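Local structure of transcriptional regulator, crp family (Thermotoga maritima, 1O5L) at residues 15-27 and 96-109. The protein probably acts as a DNA-binding transcription factor of the CRP family, pairing a cyclic nucleotide-binding-type domain with a helix-turn-helix domain. Residues are numbered along the deposited sequence; the frame is centred on the assembly and turned at random.
Sequences LKKLLPCGKVIVF and SKILSIPKEVFLDL
Strand 23-27 runs antiparallel to strand 96-102, and Lys23, Ile25 and Phe27 each exchange two backbone hydrogen bonds with Ser100, Ile98 and Ser96 in turn. The straightest, Ile25 N to Ile98 O, is 2.9 Å long with 170° at the hydrogen; Lys23 N to Ser100 O is the most bent, at 140°, where the pairing gives out. On the face carrying Ile25 and Ile98, the Phe27 ring crosses Ile98 obliquely, Phe27 CE1 3.8 Å from Ile98 CD1, and both side chains also touch Val33. Ile25 CD1 reaches diagonally across to Ser100 CB, while Ser100 OG is hydrogen-bonded to Asp42. The other face carries Val26 and Lys97 side by side, Val26 CG1 against Lys97 CG.

Leu99 has its CG anti to the backbone N (chi1 175°), and its two methyls reach the backbone of the 3-10 segment 15-21 and of Gly22: Leu99 CD1 lies 3.6 Å from Gly22 CA, and Leu99 CD2 3.6 Å from Leu18 O. Leu18 crosses Ile101 at about a right angle; Leu18 CB lies 4.0 Å from Ile101 CD1, and Leu18 CD1 meets the edge of the Phe106 ring, near its plane. Leu18 CD2 slides past Leu109, whose CD1 also takes Cys21 SG at 3.8 Å; Leu109 continues onto Leu116 of helix 114-139.

Six backbone hydrogen bonds, with side-chain packing on both faces, thus join strand 23-27, outermost in its sheet within this chain, to strand 96-102 of this cupin-like beta-roll, while largely apolar packing, with no hydrogen bond across, holds the 3-10 turn against strand 96-102 and the helix that follows it.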
loop_
_atom_site.group_PDB
_atom_site.type_symbol
_atom_site.label_atom_id
_atom_site.label_comp_id
_atom_site.label_asym_id
_atom_site.label_seq_id
_atom_site.Cartn_x
_atom_site.Cartn_y
_atom_site.Cartn_z
ATOM N N LEU A 15 1.196 -10.712 16.324
ATOM C CA LEU A 15 0.131 -11.236 15.456
ATOM C C LEU A 15 -0.433 -12.579 15.914
ATOM O O LEU A 15 -1.536 -12.917 15.544
ATOM C CB LEU A 15 0.561 -11.319 13.974
ATOM C CG LEU A 15 0.812 -9.958 13.316
ATOM C CD1 LEU A 15 1.415 -10.084 11.925
ATOM C CD2 LEU A 15 -0.458 -9.098 13.291
ATOM N N LYS A 16 0.298 -13.320 16.738
ATOM C CA LYS A 16 -0.204 -14.593 17.265
ATOM C C LYS A 16 -1.443 -14.441 18.162
ATOM O O LYS A 16 -2.180 -15.417 18.396
ATOM C CB LYS A 16 0.914 -15.368 17.993
ATOM C CG LYS A 16 1.968 -15.938 17.042
ATOM C CD LYS A 16 2.937 -16.911 17.747
ATOM C CE LYS A 16 3.887 -17.594 16.747
ATOM N NZ LYS A 16 4.511 -18.823 17.314
ATOM N N LYS A 17 -1.671 -13.227 18.663
ATOM C CA LYS A 17 -2.905 -12.903 19.390
ATOM C C LYS A 17 -4.181 -13.047 18.530
ATOM O O LYS A 17 -5.284 -13.192 19.076
ATOM C CB LYS A 17 -2.832 -11.494 19.968
ATOM C CG LYS A 17 -1.850 -11.358 21.097
ATOM C CD LYS A 17 -1.773 -9.913 21.600
ATOM C CE LYS A 17 -0.786 -9.805 22.746
ATOM N NZ LYS A 17 -0.731 -8.417 23.301
ATOM N N LEU A 18 -4.026 -13.027 17.205
ATOM C CA LEU A 18 -5.158 -13.255 16.309
ATOM C C LEU A 18 -5.476 -14.723 16.042
ATOM O O LEU A 18 -6.392 -14.997 15.280
ATOM C CB LEU A 18 -4.973 -12.532 14.976
ATOM C CG LEU A 18 -4.654 -11.023 15.020
ATOM C CD1 LEU A 18 -4.503 -10.415 13.623
ATOM C CD2 LEU A 18 -5.657 -10.263 15.824
ATOM N N LEU A 19 -4.772 -15.664 16.686
ATOM C CA LEU A 19 -5.037 -17.092 16.472
ATOM C C LEU A 19 -6.536 -17.504 16.569
ATOM O O LEU A 19 -6.987 -18.302 15.778
ATOM C CB LEU A 19 -4.188 -17.957 17.421
ATOM C CG LEU A 19 -2.791 -18.350 16.941
ATOM C CD1 LEU A 19 -1.904 -18.883 18.088
ATOM C CD2 LEU A 19 -2.892 -19.384 15.831
ATOM N N PRO A 20 -7.291 -16.962 17.521
ATOM C CA PRO A 20 -8.706 -17.302 17.669
ATOM C C PRO A 20 -9.621 -16.914 16.484
ATOM O O PRO A 20 -10.729 -17.441 16.351
ATOM C CB PRO A 20 -9.131 -16.488 18.912
ATOM C CG PRO A 20 -7.863 -16.154 19.630
ATOM C CD PRO A 20 -6.861 -15.981 18.537
ATOM N N CYS A 21 -9.128 -16.005 15.657
ATOM C CA CYS A 21 -9.860 -15.361 14.573
ATOM C C CYS A 21 -9.852 -16.157 13.263
ATOM O O CYS A 21 -10.507 -15.787 12.306
ATOM C CB CYS A 21 -9.215 -13.990 14.315
ATOM S SG CYS A 21 -9.129 -12.981 15.816
ATOM N N GLY A 22 -9.113 -17.251 13.214
ATOM C CA GLY A 22 -8.924 -17.927 11.942
ATOM C C GLY A 22 -8.634 -19.390 12.070
ATOM O O GLY A 22 -8.494 -19.886 13.172
ATOM N N LYS A 23 -8.565 -20.074 10.937
ATOM C CA LYS A 23 -8.153 -21.458 10.916
ATOM C C LYS A 23 -6.654 -21.587 10.694
ATOM O O LYS A 23 -6.008 -20.704 10.147
ATOM C CB LYS A 23 -8.922 -22.263 9.864
ATOM C CG LYS A 23 -8.670 -21.884 8.418
ATOM C CD LYS A 23 -9.538 -22.755 7.486
ATOM C CE LYS A 23 -9.379 -22.355 5.997
ATOM N NZ LYS A 23 -9.386 -23.583 5.117
ATOM N N VAL A 24 -6.116 -22.718 11.125
ATOM C CA VAL A 24 -4.713 -23.012 10.951
ATOM C C VAL A 24 -4.553 -24.012 9.815
ATOM O O VAL A 24 -5.298 -24.986 9.720
ATOM C CB VAL A 24 -4.095 -23.536 12.264
ATOM C CG1 VAL A 24 -2.673 -24.092 12.035
ATOM C CG2 VAL A 24 -4.098 -22.408 13.323
ATOM N N ILE A 25 -3.586 -23.731 8.939
ATOM C CA ILE A 25 -3.264 -24.639 7.846
ATOM C C ILE A 25 -1.774 -24.896 7.839
ATOM O O ILE A 25 -0.972 -23.961 7.964
ATOM C CB ILE A 25 -3.692 -24.081 6.463
ATOM C CG1 ILE A 25 -5.119 -23.576 6.464
ATOM C CG2 ILE A 25 -3.621 -25.199 5.385
ATOM C CD1 ILE A 25 -5.346 -22.521 5.392
ATOM N N VAL A 26 -1.430 -26.172 7.653
ATOM C CA VAL A 26 -0.062 -26.639 7.658
ATOM C C VAL A 26 0.364 -27.165 6.268
ATOM O O VAL A 26 -0.462 -27.709 5.511
ATOM C CB VAL A 26 0.145 -27.737 8.742
ATOM C CG1 VAL A 26 -0.434 -27.290 10.100
ATOM C CG2 VAL A 26 -0.467 -29.049 8.319
ATOM N N PHE A 27 1.651 -27.011 5.953
ATOM C CA PHE A 27 2.214 -27.472 4.679
ATOM C C PHE A 27 3.533 -28.180 4.885
ATOM O O PHE A 27 4.307 -27.801 5.746
ATOM C CB PHE A 27 2.429 -26.299 3.727
ATOM C CG PHE A 27 1.175 -25.488 3.459
ATOM C CD1 PHE A 27 0.809 -24.455 4.314
ATOM C CD2 PHE A 27 0.378 -25.769 2.354
ATOM C CE1 PHE A 27 -0.349 -23.728 4.077
ATOM C CE2 PHE A 27 -0.765 -25.048 2.098
ATOM C CZ PHE A 27 -1.137 -24.017 2.953
ATOM N N SER A 96 5.636 -25.850 7.533
ATOM C CA SER A 96 5.174 -24.528 7.946
ATOM C C SER A 96 3.706 -24.546 8.384
ATOM O O SER A 96 2.965 -25.510 8.102
ATOM C CB SER A 96 5.372 -23.532 6.808
ATOM O OG SER A 96 6.720 -23.432 6.392
ATOM N N LYS A 97 3.307 -23.497 9.105
ATOM C CA LYS A 97 1.929 -23.312 9.560
ATOM C C LYS A 97 1.525 -21.866 9.343
ATOM O O LYS A 97 2.289 -20.935 9.589
ATOM C CB LYS A 97 1.752 -23.655 11.045
ATOM C CG LYS A 97 2.321 -25.003 11.437
ATOM C CD LYS A 97 1.960 -25.395 12.870
ATOM C CE LYS A 97 2.551 -26.731 13.241
ATOM N NZ LYS A 97 2.405 -26.978 14.702
ATOM N N ILE A 98 0.287 -21.702 8.910
ATOM C CA ILE A 98 -0.259 -20.424 8.527
ATOM C C ILE A 98 -1.599 -20.240 9.210
ATOM O O ILE A 98 -2.311 -21.205 9.466
ATOM C CB ILE A 98 -0.356 -20.408 6.972
ATOM C CG1 ILE A 98 1.034 -20.093 6.411
ATOM C CG2 ILE A 98 -1.423 -19.417 6.410
ATOM C CD1 ILE A 98 1.164 -20.390 4.935
ATOM N N LEU A 99 -1.912 -18.978 9.516
ATOM C CA LEU A 99 -3.211 -18.575 10.024
ATOM C C LEU A 99 -3.954 -17.918 8.866
ATOM O O LEU A 99 -3.384 -17.062 8.164
ATOM C CB LEU A 99 -3.063 -17.574 11.173
ATOM C CG LEU A 99 -4.312 -16.917 11.796
ATOM C CD1 LEU A 99 -5.338 -17.920 12.379
ATOM C CD2 LEU A 99 -3.838 -15.920 12.883
ATOM N N SER A 100 -5.220 -18.306 8.707
ATOM C CA SER A 100 -6.060 -17.863 7.630
ATOM C C SER A 100 -7.307 -17.194 8.234
ATOM O O SER A 100 -8.156 -17.876 8.813
ATOM C CB SER A 100 -6.472 -19.091 6.782
ATOM O OG SER A 100 -7.196 -18.718 5.610
ATOM N N ILE A 101 -7.394 -15.877 8.116
ATOM C CA ILE A 101 -8.529 -15.106 8.620
ATOM C C ILE A 101 -9.405 -14.601 7.459
ATOM O O ILE A 101 -8.874 -13.971 6.558
ATOM C CB ILE A 101 -8.024 -13.870 9.430
ATOM C CG1 ILE A 101 -7.056 -14.316 10.547
ATOM C CG2 ILE A 101 -9.193 -13.095 9.994
ATOM C CD1 ILE A 101 -6.458 -13.181 11.319
ATOM N N PRO A 102 -10.723 -14.797 7.527
ATOM C CA PRO A 102 -11.641 -14.238 6.529
ATOM C C PRO A 102 -11.507 -12.718 6.417
ATOM O O PRO A 102 -11.383 -12.007 7.432
ATOM C CB PRO A 102 -13.050 -14.642 7.029
ATOM C CG PRO A 102 -12.842 -15.759 8.002
ATOM C CD PRO A 102 -11.439 -15.566 8.562
ATOM N N LYS A 103 -11.499 -12.231 5.177
ATOM C CA LYS A 103 -11.283 -10.819 4.905
ATOM C C LYS A 103 -12.212 -9.888 5.710
ATOM O O LYS A 103 -11.779 -8.842 6.181
ATOM C CB LYS A 103 -11.424 -10.537 3.408
ATOM C CG LYS A 103 -10.129 -10.127 2.751
ATOM C CD LYS A 103 -10.336 -9.459 1.349
ATOM C CE LYS A 103 -9.810 -10.323 0.235
ATOM N NZ LYS A 103 -10.026 -9.670 -1.092
ATOM N N GLU A 104 -13.491 -10.258 5.800
ATOM C CA GLU A 104 -14.502 -9.438 6.479
ATOM C C GLU A 104 -14.237 -9.355 7.970
ATOM O O GLU A 104 -14.407 -8.283 8.567
ATOM C CB GLU A 104 -15.933 -9.965 6.251
ATOM C CG GLU A 104 -16.434 -9.859 4.814
ATOM C CD GLU A 104 -16.395 -8.431 4.237
ATOM O OE1 GLU A 104 -16.605 -7.462 4.996
ATOM O OE2 GLU A 104 -16.156 -8.276 3.014
ATOM N N VAL A 105 -13.840 -10.487 8.558
ATOM C CA VAL A 105 -13.415 -10.526 9.929
ATOM C C VAL A 105 -12.126 -9.703 10.104
ATOM O O VAL A 105 -12.005 -8.950 11.097
ATOM C CB VAL A 105 -13.225 -11.966 10.416
ATOM C CG1 VAL A 105 -12.676 -11.990 11.834
ATOM C CG2 VAL A 105 -14.549 -12.750 10.350
ATOM N N PHE A 106 -11.166 -9.819 9.172
ATOM C CA PHE A 106 -9.942 -9.013 9.332
ATOM C C PHE A 106 -10.287 -7.514 9.323
ATOM O O PHE A 106 -9.793 -6.775 10.143
ATOM C CB PHE A 106 -8.866 -9.348 8.297
ATOM C CG PHE A 106 -7.512 -8.780 8.640
ATOM C CD1 PHE A 106 -6.749 -9.337 9.665
ATOM C CD2 PHE A 106 -7.001 -7.665 7.957
ATOM C CE1 PHE A 106 -5.477 -8.791 10.006
ATOM C CE2 PHE A 106 -5.748 -7.113 8.282
ATOM C CZ PHE A 106 -4.980 -7.681 9.300
ATOM N N LEU A 107 -11.203 -7.085 8.463
ATOM C CA LEU A 107 -11.669 -5.684 8.492
ATOM C C LEU A 107 -12.279 -5.265 9.834
ATOM O O LEU A 107 -12.038 -4.151 10.287
ATOM C CB LEU A 107 -12.730 -5.412 7.415
ATOM C CG LEU A 107 -12.292 -5.104 6.000
ATOM C CD1 LEU A 107 -13.536 -5.116 5.128
ATOM C CD2 LEU A 107 -11.556 -3.765 5.864
ATOM N N ASP A 108 -13.105 -6.144 10.422
ATOM C CA ASP A 108 -13.736 -5.885 11.717
ATOM C C ASP A 108 -12.667 -5.668 12.774
ATOM O O ASP A 108 -12.803 -4.773 13.575
ATOM C CB ASP A 108 -14.651 -7.042 12.184
ATOM C CG ASP A 108 -15.860 -7.263 11.290
ATOM O OD1 ASP A 108 -16.223 -6.360 10.527
ATOM O OD2 ASP A 108 -16.537 -8.318 11.297
ATOM N N LEU A 109 -11.637 -6.512 12.786
ATOM C CA LEU A 109 -10.520 -6.391 13.725
ATOM C C LEU A 109 -9.753 -5.058 13.577
ATOM O O LEU A 109 -9.404 -4.430 14.574
ATOM C CB LEU A 109 -9.534 -7.552 13.550
ATOM C CG LEU A 109 -10.012 -8.930 13.982
ATOM C CD1 LEU A 109 -9.053 -10.008 13.530
ATOM C CD2 LEU A 109 -10.243 -9.028 15.506
#